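Local coordinates for CADD-like protein of unknown function (Nostoc punctiforme, PDB 3B5O), which is of unknown function but belongs to an all-helical, CADD-like family within the haem-oxygenase clan and is probably an oxidoreductase, at residues 6-11 with 205-210; 26-31 with 221-226; 72-77 with 193-198. One frame throughout, in Å; residues are numbered along the deposited sequence.

Contact 1. Residues 6-11 with 205-210; sequences HLTKQL and GEFAAG
Leu11 and Leu7, one turn apart on helix 2-18, both lay methyl groups against the ring of Phe207 on helix 204-230, and this is the tighter half of the contact. Leu11 CD1 comes in at the ring edge, near its plane, 3.7 Å from Phe207 CE1. Leu7 reaches the neighbouring rim atom, with its CD2 3.9 Å from Phe207 CD1. Phe207 CG stands anti to its backbone N (chi1 -177°), and from there the ring reaches both leucines. A branched leucine suits such a place: each spends one methyl on the ring and keeps the other for Ala208. The N-terminal helix thus packs almost parallel to the long C-terminal helix 204-230, 20° apart and with axes 11.1 Å from each other, in a helical fold consistent with the haem-oxygenase clan; large side chains have to fill that spacing. Thr8 CG2 adds a looser touch to the same ring, while the hydroxyl of Thr8 turns back to its own helix and bonds to Asn5 O. Beyond the leucines Phe207 also meets Phe4 edge-to-face, and Thr8 leans on Tyr143 of helix 135-163.

On the looser side stands Ala208, partly exposed, whose small CB lets the backbones come within 7.3 Å between the CA atoms of Leu11 and Ala208. The methyls are more widely spaced here: Leu11 CD2 lies 4.2 Å from Ala208 CB, and Leu7 CD1 4.3 Å from the same atom. His6, Lys9 and Gln10 are exposed on the outer surface of helix 2-18, where polar side chains suit.

Contact 2. Residues 26-31 with 221-226; sequences ENPVVQ and WWQELA
Pro28 and Val29 supply the apolar part of the contact, both pressing on Ala226 and Trp222 of helix 204-230. Pro28 CG rests 3.8 Å from Gln223 CA and also touches Trp222 CB; the compact, puckered proline ring can lie close on a helix backbone. Pro28 CB and Val29 CG2 converge on Ala226 CB, each 3.9 Å from it; the small alanine lets the segment 26-31 lie close, CA of Val29 being 5.2 Å from CA of Ala226. Val29 CG2 also lies in the plane of the Trp222 indole at its edge, 3.8 Å from CE3.

The polar-aromatic part belongs to Asn27, at the start of a turn in the connection between helix 2-18 and helix 38-68. Asn27 OD1 accepts from Val30 N, three residues on, at 3.1 Å, in the carbonyl plane on a lone pair: an Asx motif. A weak bond from Val29 N reaches the same oxygen. With the amide so held, Asn27 ND2 sits over one face of the Trp222 indole, offset toward the rim, 3.6 Å from CE3, while the amide and ring planes stand 78° apart. The opposite indole face receives Trp221 CZ3. Asn27 ND2 has its hydrogen-bond partner in Ala21 O, giving this buried amide polar partners at both ends. Leu159 and Ile41 pack on Val29.

Contact 3. Residues 72-77 with 193-198; sequences NGVAQE and TSVAAY
Tyr198 points its ring at the first turn of helix 72-85, and its hydroxyl oxygen meets the backbone there. CG is anti to its own carbonyl carbon (chi1 -60°), and the ring goes on from it to Asn72 and Gly73. Gly73 N donates to Tyr198 OH at 2.9 Å, and the bond is nearly straight, with an angle of 166° at the hydrogen. Glycine suits this place: a CB here would point toward the other segment and lie close to Tyr198 OH. A water lies in the plane of the Tyr198 ring at its edge, 2.7 Å from OH, and accepts a weak bond from Asn72 ND2.

Deeper in, Val74 is the central side chain. With CG1 anti to the backbone N (chi1 176°), CG2 lies anti to the carbonyl carbon, and this methyl meets several partners. Val74 CG2 lies 3.4 Å from Ser194 O and also touches Tyr198 CD2 and Val195 CG2, the two valines meeting at a slant. Leu139 of helix 135-163 packs on both valines. The small Ser194 allows close approach, its CA being 5.1 Å from that of Val74. Its OG touches Val74 CG2 at 3.6 Å but is satisfied within its own helix by Leu191 O. The aromatic ring of Tyr198 is also stacked with Trp71.

A phenylalanine in place of Tyr198 would probably leave Gly73 N without this acceptor and the water without its hydroxyl partner. Amide N-H groups in the first turn of a helix lack acceptors from a preceding turn, so the contact couples apolar valine packing to a hydroxyl that satisfies one of them at the helix start.

How the contacts relate
Contacts 1 and 2 share helix 204-230, using its beginning and its later part, with their centres about 25 Å apart. Contact 3 joins helix 72-85 to the segment around helix 190-196, the helix just before 204-230; its centre is about 16 Å from that of contact 1 and about 34 Å from that of contact 2, on the opposite side of the chain's centre from contact 2. Contacts 1 and 3 touch where Phe207 CE2 lies 4.2 Å from Val195 CG1. Along the chain the order is 6-11, 26-31, 72-77, 193-198, 205-210, 221-226, so in each contact a segment from the first third of the chain packs on one from the last quarter, bringing distant parts of the helical fold together.

Contact 1. Residues 6-11 with 205-210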
# COMPACT_ATOMS: atom_id res chain seq x y z
N HIS A 6 -18.55 2.84 -13.21
CA HIS A 6 -17.72 3.45 -14.25
C HIS A 6 -16.54 4.22 -13.64
O HIS A 6 -15.41 4.15 -14.12
CB HIS A 6 -18.52 4.41 -15.16
CG HIS A 6 -19.53 3.73 -16.04
ND1 HIS A 6 -19.41 2.43 -16.46
CD2 HIS A 6 -20.67 4.21 -16.61
CE1 HIS A 6 -20.44 2.12 -17.24
NE2 HIS A 6 -21.22 3.18 -17.34
N LEU A 7 -16.82 4.97 -12.58
CA LEU A 7 -15.77 5.75 -11.91
C LEU A 7 -14.67 4.85 -11.35
O LEU A 7 -13.49 5.11 -11.57
CB LEU A 7 -16.36 6.62 -10.80
CG LEU A 7 -15.34 7.44 -10.01
CD1 LEU A 7 -14.59 8.43 -10.89
CD2 LEU A 7 -16.02 8.17 -8.84
N THR A 8 -15.05 3.80 -10.64
CA THR A 8 -14.02 2.92 -10.05
C THR A 8 -13.21 2.17 -11.12
O THR A 8 -11.99 2.01 -11.00
CB THR A 8 -14.60 1.96 -9.01
OG1 THR A 8 -15.60 1.13 -9.61
CG2 THR A 8 -15.20 2.74 -7.85
N LYS A 9 -13.87 1.74 -12.20
CA LYS A 9 -13.14 1.13 -13.30
C LYS A 9 -12.14 2.12 -13.88
O LYS A 9 -11.00 1.78 -14.13
CB LYS A 9 -14.10 0.64 -14.40
CG LYS A 9 -13.40 -0.03 -15.58
CD LYS A 9 -12.54 -1.20 -15.15
CE LYS A 9 -12.16 -2.08 -16.33
N GLN A 10 -12.59 3.36 -14.10
CA GLN A 10 -11.72 4.40 -14.61
C GLN A 10 -10.48 4.62 -13.74
O GLN A 10 -9.36 4.75 -14.24
CB GLN A 10 -12.51 5.70 -14.73
CG GLN A 10 -11.72 6.95 -15.05
CD GLN A 10 -11.07 6.93 -16.40
OE1 GLN A 10 -11.63 6.40 -17.37
NE2 GLN A 10 -9.88 7.53 -16.50
N LEU A 11 -10.70 4.70 -12.43
CA LEU A 11 -9.60 4.94 -11.49
C LEU A 11 -8.61 3.77 -11.49
O LEU A 11 -7.40 3.97 -11.43
CB LEU A 11 -10.15 5.21 -10.10
CG LEU A 11 -10.95 6.52 -9.99
CD1 LEU A 11 -11.72 6.60 -8.66
CD2 LEU A 11 -10.06 7.76 -10.14
N GLY A 205 -16.37 13.57 -7.76
CA GLY A 205 -15.15 14.31 -7.99
C GLY A 205 -14.22 14.29 -6.79
O GLY A 205 -13.00 14.24 -6.95
N GLU A 206 -14.81 14.36 -5.60
CA GLU A 206 -14.02 14.34 -4.36
C GLU A 206 -13.43 12.95 -4.13
O GLU A 206 -12.27 12.80 -3.74
CB GLU A 206 -14.85 14.78 -3.15
CG GLU A 206 -14.99 16.30 -3.07
CD GLU A 206 -13.65 16.96 -2.79
OE1 GLU A 206 -13.19 16.89 -1.64
OE2 GLU A 206 -13.03 17.52 -3.73
N PHE A 207 -14.21 11.92 -4.42
CA PHE A 207 -13.72 10.53 -4.34
C PHE A 207 -12.53 10.35 -5.30
O PHE A 207 -11.48 9.81 -4.93
CB PHE A 207 -14.86 9.57 -4.67
CG PHE A 207 -14.50 8.12 -4.55
CD1 PHE A 207 -13.94 7.44 -5.62
CD2 PHE A 207 -14.74 7.42 -3.38
CE1 PHE A 207 -13.62 6.11 -5.54
CE2 PHE A 207 -14.43 6.09 -3.29
CZ PHE A 207 -13.88 5.42 -4.38
N ALA A 208 -12.68 10.82 -6.54
CA ALA A 208 -11.59 10.74 -7.52
C ALA A 208 -10.36 11.53 -7.06
O ALA A 208 -9.24 11.07 -7.23
CB ALA A 208 -12.07 11.24 -8.91
N ALA A 209 -10.58 12.72 -6.51
CA ALA A 209 -9.48 13.54 -6.02
C ALA A 209 -8.70 12.84 -4.90
O ALA A 209 -7.47 12.89 -4.87
CB ALA A 209 -9.98 14.90 -5.56
N GLY A 210 -9.41 12.17 -4.01
CA GLY A 210 -8.74 11.46 -2.92
C GLY A 210 -7.93 10.31 -3.46
O GLY A 210 -6.81 10.03 -3.00

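Contact 2. Residues 26-31 with 221-226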
# COMPACT_ATOMS: atom_id res chain seq x y z
N GLU A 26 8.57 -0.78 -14.75
CA GLU A 26 9.04 0.61 -14.69
C GLU A 26 9.13 1.19 -13.28
O GLU A 26 9.59 2.32 -13.12
CB GLU A 26 8.18 1.53 -15.56
CG GLU A 26 8.41 1.35 -17.04
CD GLU A 26 7.51 2.25 -17.87
OE1 GLU A 26 6.31 1.92 -18.02
OE2 GLU A 26 8.02 3.26 -18.39
N ASN A 27 8.74 0.43 -12.27
CA ASN A 27 8.91 0.90 -10.89
C ASN A 27 10.36 1.33 -10.67
O ASN A 27 11.28 0.67 -11.17
CB ASN A 27 8.45 -0.18 -9.91
CG ASN A 27 8.87 0.10 -8.49
OD1 ASN A 27 10.01 -0.15 -8.14
ND2 ASN A 27 7.93 0.58 -7.67
N PRO A 28 10.60 2.45 -9.97
CA PRO A 28 11.96 2.95 -9.87
C PRO A 28 12.95 2.08 -9.10
O PRO A 28 14.14 2.17 -9.37
CB PRO A 28 11.79 4.32 -9.21
CG PRO A 28 10.52 4.24 -8.51
CD PRO A 28 9.64 3.38 -9.35
N VAL A 29 12.47 1.28 -8.15
CA VAL A 29 13.34 0.32 -7.49
C VAL A 29 13.67 -0.81 -8.47
O VAL A 29 14.82 -1.22 -8.59
CB VAL A 29 12.75 -0.18 -6.16
CG1 VAL A 29 13.65 -1.26 -5.58
CG2 VAL A 29 12.59 1.02 -5.17
N VAL A 30 12.66 -1.33 -9.17
CA VAL A 30 12.93 -2.35 -10.21
C VAL A 30 13.98 -1.84 -11.20
O VAL A 30 14.90 -2.57 -11.59
CB VAL A 30 11.64 -2.76 -10.95
CG1 VAL A 30 11.98 -3.64 -12.19
CG2 VAL A 30 10.70 -3.50 -9.97
N GLN A 31 13.89 -0.56 -11.57
CA GLN A 31 14.80 0.03 -12.56
C GLN A 31 16.24 0.14 -12.09
O GLN A 31 17.14 0.32 -12.92
CB GLN A 31 14.29 1.40 -13.03
CG GLN A 31 13.04 1.28 -13.89
CD GLN A 31 13.38 1.03 -15.35
OE1 GLN A 31 14.21 1.74 -15.93
NE2 GLN A 31 12.74 0.03 -15.95
N TRP A 221 6.76 8.49 -3.12
CA TRP A 221 7.51 7.72 -2.13
C TRP A 221 8.40 6.68 -2.76
O TRP A 221 9.58 6.58 -2.43
CB TRP A 221 6.54 7.09 -1.13
CG TRP A 221 7.12 6.18 -0.12
CD1 TRP A 221 8.02 6.48 0.85
CD2 TRP A 221 6.71 4.83 0.10
NE1 TRP A 221 8.25 5.38 1.63
CE2 TRP A 221 7.43 4.36 1.21
CE3 TRP A 221 5.79 3.98 -0.54
CZ2 TRP A 221 7.24 3.08 1.73
CZ3 TRP A 221 5.61 2.71 -0.05
CH2 TRP A 221 6.35 2.26 1.08
N TRP A 222 7.85 5.89 -3.67
CA TRP A 222 8.68 4.89 -4.34
C TRP A 222 9.88 5.53 -5.04
O TRP A 222 10.99 5.00 -5.00
CB TRP A 222 7.84 4.09 -5.35
CG TRP A 222 7.07 2.97 -4.72
CD1 TRP A 222 5.74 2.93 -4.42
CD2 TRP A 222 7.62 1.74 -4.25
NE1 TRP A 222 5.41 1.74 -3.82
CE2 TRP A 222 6.56 1.00 -3.69
CE3 TRP A 222 8.91 1.20 -4.24
CZ2 TRP A 222 6.74 -0.26 -3.16
CZ3 TRP A 222 9.09 -0.05 -3.71
CH2 TRP A 222 8.02 -0.76 -3.17
N GLN A 223 9.65 6.66 -5.70
CA GLN A 223 10.72 7.37 -6.39
C GLN A 223 11.77 7.86 -5.40
O GLN A 223 12.98 7.71 -5.62
CB GLN A 223 10.14 8.53 -7.20
CG GLN A 223 9.24 8.04 -8.33
CD GLN A 223 8.48 9.12 -9.04
OE1 GLN A 223 8.12 10.14 -8.45
NE2 GLN A 223 8.22 8.89 -10.34
N GLU A 224 11.32 8.41 -4.28
CA GLU A 224 12.24 8.96 -3.31
C GLU A 224 12.99 7.87 -2.58
O GLU A 224 14.19 8.04 -2.25
CB GLU A 224 11.49 9.84 -2.30
CG GLU A 224 10.97 11.10 -2.90
CD GLU A 224 9.98 11.85 -2.02
OE1 GLU A 224 9.59 11.31 -0.99
OE2 GLU A 224 9.62 12.96 -2.40
N LEU A 225 12.32 6.76 -2.33
CA LEU A 225 12.94 5.63 -1.66
C LEU A 225 13.99 4.94 -2.54
O LEU A 225 14.98 4.39 -2.04
CB LEU A 225 11.84 4.67 -1.23
CG LEU A 225 12.26 3.46 -0.44
CD1 LEU A 225 12.83 3.87 0.90
CD2 LEU A 225 11.08 2.55 -0.22
N ALA A 226 13.78 4.93 -3.85
CA ALA A 226 14.81 4.45 -4.77
C ALA A 226 16.08 5.33 -4.71
O ALA A 226 17.20 4.81 -4.70
CB ALA A 226 14.26 4.38 -6.21

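Contact 3. Residues 72-77 with 193-198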
# COMPACT_ATOMS: atom_id res chain seq x y z
N ASN A 72 -22.80 3.42 7.23
CA ASN A 72 -22.59 2.32 8.16
C ASN A 72 -22.07 1.05 7.51
O ASN A 72 -21.20 0.37 8.07
CB ASN A 72 -23.89 2.06 8.94
CG ASN A 72 -24.29 3.24 9.79
OD1 ASN A 72 -23.46 3.81 10.50
ND2 ASN A 72 -25.56 3.61 9.73
N GLY A 73 -22.58 0.74 6.33
CA GLY A 73 -22.11 -0.42 5.59
C GLY A 73 -20.64 -0.33 5.23
O GLY A 73 -19.94 -1.35 5.18
N VAL A 74 -20.19 0.88 4.94
CA VAL A 74 -18.78 1.12 4.62
C VAL A 74 -17.92 0.96 5.88
O VAL A 74 -16.88 0.30 5.85
CB VAL A 74 -18.58 2.53 4.03
CG1 VAL A 74 -17.08 2.82 3.80
CG2 VAL A 74 -19.36 2.70 2.72
N ALA A 75 -18.38 1.52 6.99
CA ALA A 75 -17.67 1.34 8.26
C ALA A 75 -17.54 -0.14 8.58
O ALA A 75 -16.51 -0.59 9.07
CB ALA A 75 -18.36 2.10 9.39
N GLN A 76 -18.59 -0.92 8.31
CA GLN A 76 -18.53 -2.35 8.59
C GLN A 76 -17.50 -3.04 7.71
O GLN A 76 -16.72 -3.86 8.19
CB GLN A 76 -19.91 -3.00 8.39
CG GLN A 76 -19.92 -4.50 8.68
CD GLN A 76 -19.45 -4.82 10.08
OE1 GLN A 76 -19.92 -4.23 11.05
NE2 GLN A 76 -18.50 -5.75 10.20
N GLU A 77 -17.49 -2.72 6.41
CA GLU A 77 -16.51 -3.31 5.49
C GLU A 77 -15.08 -2.94 5.94
O GLU A 77 -14.19 -3.78 5.92
CB GLU A 77 -16.73 -2.82 4.07
CG GLU A 77 -15.85 -3.49 3.03
CD GLU A 77 -16.19 -4.97 2.80
OE1 GLU A 77 -17.31 -5.39 3.14
OE2 GLU A 77 -15.32 -5.70 2.28
N THR A 193 -18.70 -1.93 -3.45
CA THR A 193 -20.15 -2.11 -3.35
C THR A 193 -20.71 -1.42 -2.12
O THR A 193 -21.81 -0.86 -2.19
CB THR A 193 -20.56 -3.60 -3.38
OG1 THR A 193 -20.01 -4.29 -2.27
CG2 THR A 193 -20.06 -4.25 -4.64
N SER A 194 -19.95 -1.39 -1.02
CA SER A 194 -20.43 -0.69 0.16
C SER A 194 -20.50 0.81 -0.06
O SER A 194 -21.47 1.45 0.32
CB SER A 194 -19.62 -1.06 1.41
OG SER A 194 -18.33 -0.49 1.41
N VAL A 195 -19.47 1.39 -0.67
CA VAL A 195 -19.46 2.82 -0.92
C VAL A 195 -20.58 3.22 -1.89
O VAL A 195 -21.20 4.26 -1.74
CB VAL A 195 -18.08 3.31 -1.43
CG1 VAL A 195 -18.16 4.76 -1.90
CG2 VAL A 195 -17.01 3.14 -0.35
N ALA A 196 -20.83 2.34 -2.87
CA ALA A 196 -21.87 2.59 -3.88
C ALA A 196 -23.24 2.86 -3.25
O ALA A 196 -24.06 3.62 -3.80
CB ALA A 196 -21.96 1.42 -4.84
N ALA A 197 -23.49 2.24 -2.10
CA ALA A 197 -24.77 2.41 -1.39
C ALA A 197 -25.01 3.81 -0.80
O ALA A 197 -26.16 4.18 -0.52
CB ALA A 197 -24.90 1.36 -0.31
N TYR A 198 -23.95 4.58 -0.59
CA TYR A 198 -24.04 5.88 0.06
C TYR A 198 -23.60 7.08 -0.77
O TYR A 198 -24.10 8.18 -0.59
CB TYR A 198 -23.20 5.88 1.35
CG TYR A 198 -23.63 4.85 2.35
CD1 TYR A 198 -24.72 5.08 3.18
CD2 TYR A 198 -22.99 3.62 2.43
CE1 TYR A 198 -25.12 4.15 4.09
CE2 TYR A 198 -23.39 2.67 3.33
CZ TYR A 198 -24.47 2.94 4.16
OH TYR A 198 -24.85 1.99 5.07
O HOH W 1 -26.86 2.52 6.76